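PDB 4QP0: endo-beta-mannanase from Rhizomucor miehei, which probably catalyses the random hydrolysis of internal beta-1,4-mannosidic linkages in mannans, galactomannans and glucomannans outside the cell. Local coordinates for residues A304-P307 against V308-T312; Q39-S42 against D43-S46; S271-W274 against I275-H278. One frame throughout, in Å; residues are numbered along the deposited sequence.

Contact 1 (A304-P307 against V308-T312)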
loop_
_atom_site.group_PDB
_atom_site.type_symbol
_atom_site.label_atom_id
_atom_site.label_comp_id
_atom_site.label_asym_id
_atom_site.label_seq_id
_atom_site.Cartn_x
_atom_site.Cartn_y
_atom_site.Cartn_z
ATOM N N ALA A 304 17.848 -15.675 -6.011
ATOM C CA ALA A 304 17.321 -17.037 -6.112
ATOM C C ALA A 304 15.839 -17.093 -6.462
ATOM O O ALA A 304 15.436 -17.856 -7.344
ATOM C CB ALA A 304 17.566 -17.792 -4.812
ATOM N N GLN A 305 15.029 -16.293 -5.767
ATOM C CA GLN A 305 13.569 -16.460 -5.826
ATOM C C GLN A 305 12.783 -15.379 -6.586
ATOM O O GLN A 305 11.727 -15.666 -7.147
ATOM C CB GLN A 305 12.991 -16.679 -4.424
ATOM C CG GLN A 305 13.609 -17.846 -3.649
ATOM C CD GLN A 305 13.356 -19.221 -4.265
ATOM O OE1 GLN A 305 14.050 -20.185 -3.939
ATOM N NE2 GLN A 305 12.364 -19.323 -5.147
ATOM N N TYR A 306 13.294 -14.153 -6.613
ATOM C CA TYR A 306 12.672 -13.084 -7.399
ATOM C C TYR A 306 12.421 -13.477 -8.871
ATOM O O TYR A 306 11.299 -13.320 -9.350
ATOM C CB TYR A 306 13.470 -11.776 -7.286
ATOM C CG TYR A 306 13.254 -10.994 -6.003
ATOM C CD1 TYR A 306 13.514 -9.623 -5.950
ATOM C CD2 TYR A 306 12.768 -11.611 -4.849
ATOM C CE1 TYR A 306 13.312 -8.899 -4.782
ATOM C CE2 TYR A 306 12.566 -10.891 -3.686
ATOM C CZ TYR A 306 12.837 -9.539 -3.659
ATOM O OH TYR A 306 12.638 -8.830 -2.490
ATOM N N PRO A 307 13.442 -14.013 -9.588
ATOM C CA PRO A 307 13.161 -14.425 -10.972
ATOM C C PRO A 307 12.050 -15.467 -11.067
ATOM O O PRO A 307 11.256 -15.445 -12.017
ATOM C CB PRO A 307 14.495 -15.015 -11.449
ATOM C CG PRO A 307 15.518 -14.319 -10.627
ATOM C CD PRO A 307 14.879 -14.132 -9.275
ATOM N N VAL A 308 11.990 -16.356 -10.079
ATOM C CA VAL A 308 10.953 -17.377 -10.021
ATOM C C VAL A 308 9.590 -16.720 -9.823
ATOM O O VAL A 308 8.659 -16.986 -10.590
ATOM C CB VAL A 308 11.227 -18.418 -8.905
ATOM C CG1 VAL A 308 10.181 -19.528 -8.921
ATOM C CG2 VAL A 308 12.625 -19.012 -9.060
ATOM N N TRP A 309 9.492 -15.853 -8.814
ATOM C CA TRP A 309 8.238 -15.180 -8.465
ATOM C C TRP A 309 7.762 -14.287 -9.571
ATOM O O TRP A 309 6.562 -14.192 -9.833
ATOM C CB TRP A 309 8.395 -14.322 -7.215
ATOM C CG TRP A 309 8.705 -15.050 -5.928
ATOM C CD1 TRP A 309 8.782 -16.424 -5.702
ATOM C CD2 TRP A 309 8.947 -14.439 -4.616
ATOM N NE1 TRP A 309 9.065 -16.689 -4.383
ATOM C CE2 TRP A 309 9.177 -15.543 -3.681
ATOM C CE3 TRP A 309 9.000 -13.127 -4.141
ATOM C CZ2 TRP A 309 9.448 -15.320 -2.341
ATOM C CZ3 TRP A 309 9.275 -12.919 -2.790
ATOM C CH2 TRP A 309 9.483 -13.988 -1.913
ATOM N N GLN A 310 8.709 -13.601 -10.206
ATOM C CA GLN A 310 8.396 -12.651 -11.256
ATOM C C GLN A 310 7.914 -13.372 -12.525
ATOM O O GLN A 310 6.925 -12.958 -13.141
ATOM C CB GLN A 310 9.597 -11.723 -11.502
ATOM C CG GLN A 310 9.774 -10.690 -10.383
ATOM C CD GLN A 310 11.090 -9.924 -10.430
ATOM O OE1 GLN A 310 11.961 -10.188 -11.265
ATOM N NE2 GLN A 310 11.243 -8.970 -9.517
ATOM N N GLY A 311 8.598 -14.462 -12.883
ATOM C CA GLY A 311 8.156 -15.368 -13.943
ATOM C C GLY A 311 6.767 -15.945 -13.727
ATOM O O GLY A 311 6.025 -16.154 -14.682
ATOM N N THR A 312 6.411 -16.200 -12.469
ATOM C CA THR A 312 5.042 -16.601 -12.109
ATOM C C THR A 312 4.040 -15.486 -12.407
ATOM O O THR A 312 2.997 -15.740 -13.004
ATOM C CB THR A 312 4.932 -17.017 -10.624
ATOM O OG1 THR A 312 5.887 -18.049 -10.357
ATOM C CG2 THR A 312 3.530 -17.529 -10.292
#

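Contact 2 (Q39-S42 against D43-S46)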
loop_
_atom_site.group_PDB
_atom_site.type_symbol
_atom_site.label_atom_id
_atom_site.label_comp_id
_atom_site.label_asym_id
_atom_site.label_seq_id
_atom_site.Cartn_x
_atom_site.Cartn_y
_atom_site.Cartn_z
ATOM N N GLN A 39 15.894 11.776 -6.127
ATOM C CA GLN A 39 16.725 10.602 -6.396
ATOM C C GLN A 39 15.878 9.344 -6.597
ATOM O O GLN A 39 16.086 8.602 -7.559
ATOM C CB GLN A 39 17.726 10.398 -5.254
ATOM C CG GLN A 39 18.772 9.318 -5.484
ATOM C CD GLN A 39 19.897 9.769 -6.397
ATOM O OE1 GLN A 39 21.013 10.023 -5.940
ATOM N NE2 GLN A 39 19.610 9.878 -7.693
ATOM N N VAL A 40 14.921 9.120 -5.693
ATOM C CA VAL A 40 13.994 7.996 -5.794
ATOM C C VAL A 40 13.404 7.928 -7.201
ATOM O O VAL A 40 13.489 6.890 -7.866
ATOM C CB VAL A 40 12.886 8.077 -4.720
ATOM C CG1 VAL A 40 11.735 7.123 -5.019
ATOM C CG2 VAL A 40 13.462 7.784 -3.345
ATOM N N PHE A 41 12.855 9.048 -7.669
ATOM C CA PHE A 41 12.165 9.079 -8.956
ATOM C C PHE A 41 13.067 8.901 -10.173
ATOM O O PHE A 41 12.650 8.284 -11.146
ATOM C CB PHE A 41 11.287 10.326 -9.088
ATOM C CG PHE A 41 10.136 10.350 -8.125
ATOM C CD1 PHE A 41 9.245 9.280 -8.054
ATOM C CD2 PHE A 41 9.941 11.435 -7.281
ATOM C CE1 PHE A 41 8.190 9.297 -7.152
ATOM C CE2 PHE A 41 8.882 11.459 -6.382
ATOM C CZ PHE A 41 8.011 10.390 -6.317
ATOM N N SER A 42 14.289 9.424 -10.134
ATOM C CA SER A 42 15.202 9.234 -11.274
ATOM C C SER A 42 15.790 7.818 -11.313
ATOM O O SER A 42 16.017 7.269 -12.392
ATOM C CB SER A 42 16.294 10.310 -11.323
ATOM O OG SER A 42 16.872 10.506 -10.053
ATOM N N ASP A 43 16.014 7.224 -10.137
ATOM C CA ASP A 43 16.428 5.821 -10.045
ATOM C C ASP A 43 15.323 4.914 -10.588
ATOM O O ASP A 43 15.580 4.031 -11.413
ATOM C CB ASP A 43 16.756 5.427 -8.600
ATOM C CG ASP A 43 18.054 6.045 -8.084
ATOM O OD1 ASP A 43 18.672 6.885 -8.776
ATOM O OD2 ASP A 43 18.456 5.677 -6.958
ATOM N N MET A 44 14.096 5.152 -10.125
ATOM C CA MET A 44 12.916 4.442 -10.603
ATOM C C MET A 44 12.809 4.519 -12.111
ATOM O O MET A 44 12.634 3.499 -12.769
ATOM C CB MET A 44 11.640 5.013 -9.970
ATOM C CG MET A 44 11.296 4.443 -8.606
ATOM S SD MET A 44 9.804 5.192 -7.910
ATOM C CE MET A 44 8.565 4.431 -8.959
ATOM N N LYS A 45 12.917 5.733 -12.647
ATOM C CA LYS A 45 12.831 5.962 -14.089
ATOM C C LYS A 45 13.805 5.089 -14.877
ATOM O O LYS A 45 13.387 4.343 -15.763
ATOM C CB LYS A 45 13.015 7.455 -14.426
ATOM C CG LYS A 45 13.110 7.800 -15.916
ATOM C CD LYS A 45 11.881 7.398 -16.739
ATOM C CE LYS A 45 10.904 8.554 -16.935
ATOM N NZ LYS A 45 9.783 8.190 -17.850
ATOM N N SER A 46 15.091 5.160 -14.543
ATOM C CA SER A 46 16.118 4.445 -15.319
ATOM C C SER A 46 16.045 2.938 -15.100
ATOM O O SER A 46 16.545 2.168 -15.923
ATOM C CB SER A 46 17.520 4.965 -15.004
ATOM O OG SER A 46 17.949 4.511 -13.737
#

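Contact 3 (S271-W274 against I275-H278)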
loop_
_atom_site.group_PDB
_atom_site.type_symbol
_atom_site.label_atom_id
_atom_site.label_comp_id
_atom_site.label_asym_id
_atom_site.label_seq_id
_atom_site.Cartn_x
_atom_site.Cartn_y
_atom_site.Cartn_z
ATOM N N SER A 271 5.251 -20.040 -1.920
ATOM C CA SER A 271 5.251 -18.668 -2.405
ATOM C C SER A 271 4.756 -18.563 -3.839
ATOM O O SER A 271 3.960 -17.680 -4.154
ATOM C CB SER A 271 6.647 -18.048 -2.274
ATOM O OG SER A 271 6.964 -17.785 -0.916
ATOM N N VAL A 272 5.236 -19.455 -4.705
ATOM C CA VAL A 272 4.739 -19.523 -6.064
ATOM C C VAL A 272 3.250 -19.835 -6.035
ATOM O O VAL A 272 2.463 -19.191 -6.719
ATOM C CB VAL A 272 5.465 -20.596 -6.890
ATOM C CG1 VAL A 272 4.761 -20.802 -8.221
ATOM C CG2 VAL A 272 6.919 -20.213 -7.111
ATOM N N GLN A 273 2.862 -20.829 -5.246
ATOM C CA GLN A 273 1.439 -21.156 -5.086
ATOM C C GLN A 273 0.621 -19.955 -4.593
ATOM O O GLN A 273 -0.529 -19.789 -4.983
ATOM C CB GLN A 273 1.247 -22.361 -4.155
ATOM C CG GLN A 273 -0.194 -22.832 -4.035
ATOM C CD GLN A 273 -0.616 -23.698 -5.208
ATOM O OE1 GLN A 273 -0.213 -24.855 -5.298
ATOM N NE2 GLN A 273 -1.446 -23.151 -6.096
ATOM N N TRP A 274 1.230 -19.120 -3.757
ATOM C CA TRP A 274 0.576 -17.933 -3.194
ATOM C C TRP A 274 0.236 -16.909 -4.249
ATOM O O TRP A 274 -0.868 -16.333 -4.234
ATOM C CB TRP A 274 1.496 -17.328 -2.141
ATOM C CG TRP A 274 0.992 -16.107 -1.405
ATOM C CD1 TRP A 274 1.534 -14.827 -1.426
ATOM C CD2 TRP A 274 -0.133 -16.025 -0.464
ATOM N NE1 TRP A 274 0.834 -13.983 -0.600
ATOM C CE2 TRP A 274 -0.179 -14.631 0.002
ATOM C CE3 TRP A 274 -1.074 -16.922 0.014
ATOM C CZ2 TRP A 274 -1.137 -14.183 0.907
ATOM C CZ3 TRP A 274 -2.036 -16.458 0.933
ATOM C CH2 TRP A 274 -2.064 -15.121 1.360
ATOM N N ILE A 275 1.179 -16.673 -5.169
ATOM C CA ILE A 275 0.981 -15.757 -6.298
ATOM C C ILE A 275 -0.107 -16.301 -7.225
ATOM O O ILE A 275 -1.102 -15.623 -7.487
ATOM C CB ILE A 275 2.296 -15.522 -7.099
ATOM C CG1 ILE A 275 3.359 -14.857 -6.220
ATOM C CG2 ILE A 275 2.043 -14.676 -8.347
ATOM C CD1 ILE A 275 4.781 -15.150 -6.642
ATOM N N LYS A 276 0.093 -17.526 -7.716
ATOM C CA LYS A 276 -0.881 -18.211 -8.573
ATOM C C LYS A 276 -2.295 -18.096 -7.990
ATOM O O LYS A 276 -3.243 -17.780 -8.713
ATOM C CB LYS A 276 -0.502 -19.685 -8.753
ATOM C CG LYS A 276 0.711 -19.933 -9.636
ATOM C CD LYS A 276 1.283 -21.330 -9.446
ATOM C CE LYS A 276 0.740 -22.341 -10.441
ATOM N NZ LYS A 276 -0.473 -23.044 -9.947
ATOM N N ASP A 277 -2.425 -18.348 -6.686
ATOM C CA ASP A 277 -3.724 -18.252 -5.993
ATOM C C ASP A 277 -4.360 -16.867 -6.084
ATOM O O ASP A 277 -5.570 -16.756 -6.247
ATOM C CB ASP A 277 -3.618 -18.700 -4.531
ATOM C CG ASP A 277 -3.443 -20.212 -4.387
ATOM O OD1 ASP A 277 -3.685 -20.950 -5.377
ATOM O OD2 ASP A 277 -3.052 -20.665 -3.282
ATOM N N HIS A 278 -3.552 -15.818 -5.988
ATOM C CA HIS A 278 -4.063 -14.461 -6.170
ATOM C C HIS A 278 -4.295 -14.082 -7.614
ATOM O O HIS A 278 -5.239 -13.347 -7.908
ATOM C CB HIS A 278 -3.187 -13.444 -5.450
ATOM C CG HIS A 278 -3.185 -13.608 -3.948
ATOM N ND1 HIS A 278 -3.996 -12.906 -3.145
ATOM C CD2 HIS A 278 -2.445 -14.447 -3.124
ATOM C CE1 HIS A 278 -3.787 -13.274 -1.867
ATOM N NE2 HIS A 278 -2.838 -14.219 -1.859
HETATM O O HOH W 1 1.500 -24.129 -7.481
#

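Contact 1 (A304-P307 against V308-T312)
Q305 and W309 meet one turn apart on helix 299-315, the helix of a beta-alpha-beta unit of the TIM barrel, between strands 289-294 and 320-323. The aromatic contacts begin with CB of Q305, which sits over one face of the indole, 4.2 Å from the centroid of the five-membered ring of W309, a CH-pi contact that uses the aliphatic root of a residue whose amide can stay near the surface. A chi1 of -64° folds the indole back toward the preceding turn, where CZ3 of W309 also comes 4.0 Å from CE2 of Y306, the two ring planes inclined by 31°.

Among the hydrogen bonds, Y306 OH finds the amide of L296, which suits tyrosine to this buried place, and NE2 of the buried Q310 bonds Y294 OH and T348 O. Along the backbone, W309 N reaches Q305 O at 2.8 Å and Q310 N reaches Y306 O at 2.7 Å. P307 has no N-H to offer the turn before, and the helix is kinked there, yet its carbonyl still accepts from G311 N. At the next residue, V308 O takes two bonds from T312, from N and from OG1, each 3.0 Å long and arriving from opposite faces of the carbonyl plane.

Contact 2 (Q39-S42 against D43-S46)
M44 reaches back to V40 and F41 because its chi1 of -85° sets CG beside its own backbone N and its chain then runs straight on through chi2. This places SD alongside V40 and F41 of the preceding turn, 4.0 Å from CG1 of V40 and 4.1 Å from CD1 of F41. The sulfur approaches the F41 ring obliquely, 5.3 Å from the centroid and 65° off the normal, in a Met-aromatic contact. A flexible, polarisable thioether fits well between a branched aliphatic group and a ring, and all three side chains are buried.

The polar side of the helix is organised differently. Q39 bends at chi2 (78°), which carries its amide across D43, leaving NE2 3.3 Å from OD1 of D43 with the two flat groups only moderately inclined. S42 OG bonds the carbonyl of K38, and S46 OG makes only a weak bond, 3.4 Å, to D43 O. Beneath them run regular helical bonds, among them D43 N to Q39 O and M44 N to V40 O, both 2.9 Å.

F41 continues onto I92, Q95 and A96 of helix 87-98, while F41 and M44 both touch V52 of strand 51-55. An amphipathic helix with its apolar side turned to the sheet and the next helix is characteristic of the beta-alpha-beta units of a TIM barrel.

Contact 3 (S271-W274 against I275-H278)
The indole of W274 receives the edge of the H278 imidazole on one face, an edge-to-face pair with 4.3 Å between the centroid of the six-membered ring of W274 and that of H278, and planes at 71°. Around this pair other rings gather: W270 stacks on W274 and Y233 meets it edge-to-face, while F255 and F223 stack on H278. Both W274 and H278 are buried among these aromatic rings, where a tryptophan offers a broad face and still has one N-H to bond: NE1 of W274 goes to the carbonyl of H256.

On the more exposed flank Q273 bends at chi2 (80°), bringing its amide over D277. NE2 of Q273 donates to OD1 of D277 at 3.2 Å, and the donor lies 42° out of the carboxylate plane, so the bond meets the acid from above. The other oxygen, OD2, is held by Y233 OH, which probably limits rotation of the carboxylate. K276 packs its aliphatic chain on the preceding turn, CD lying 3.7 Å from CG1 of V272, and a water links its NZ to Q273 OE1 through two weak bonds.

Backbone bonds of the helical kind underlie these contacts, including K276 N to V272 O at 3.1 Å and D277 N to Q273 O at 2.9 Å. Helix 270-284 is held by three neighbours: W274 and H278 enter the aromatic cluster, S271, W274 and I275 touch L257 of strand 253-257, and V272 and I275 touch T312 of helix 299-315.

Overall arrangement
Each contact spans about two turns of an outer helix of the same barrel. Contact 3 is the most buried, with one exposed residue, while contacts 1 and 2 each mix three exposed with three buried. Contacts 1 and 3 lie on adjacent helices, their centres about 11 Å apart, and touch directly: NE1 of W309 is 3.5 Å from CB of S271. Both helices flank strand 289-294 in sequence. Contact 2 stands apart, its centre about 23 Å from that of contact 1 and about 29 Å from that of contact 3. Its buried side relies on aliphatic groups, a phenyl ring and sulfur, whereas contacts 1 and 3 use tryptophan. Glutamine one turn from aspartate marks the more exposed flanks of contacts 2 and 3.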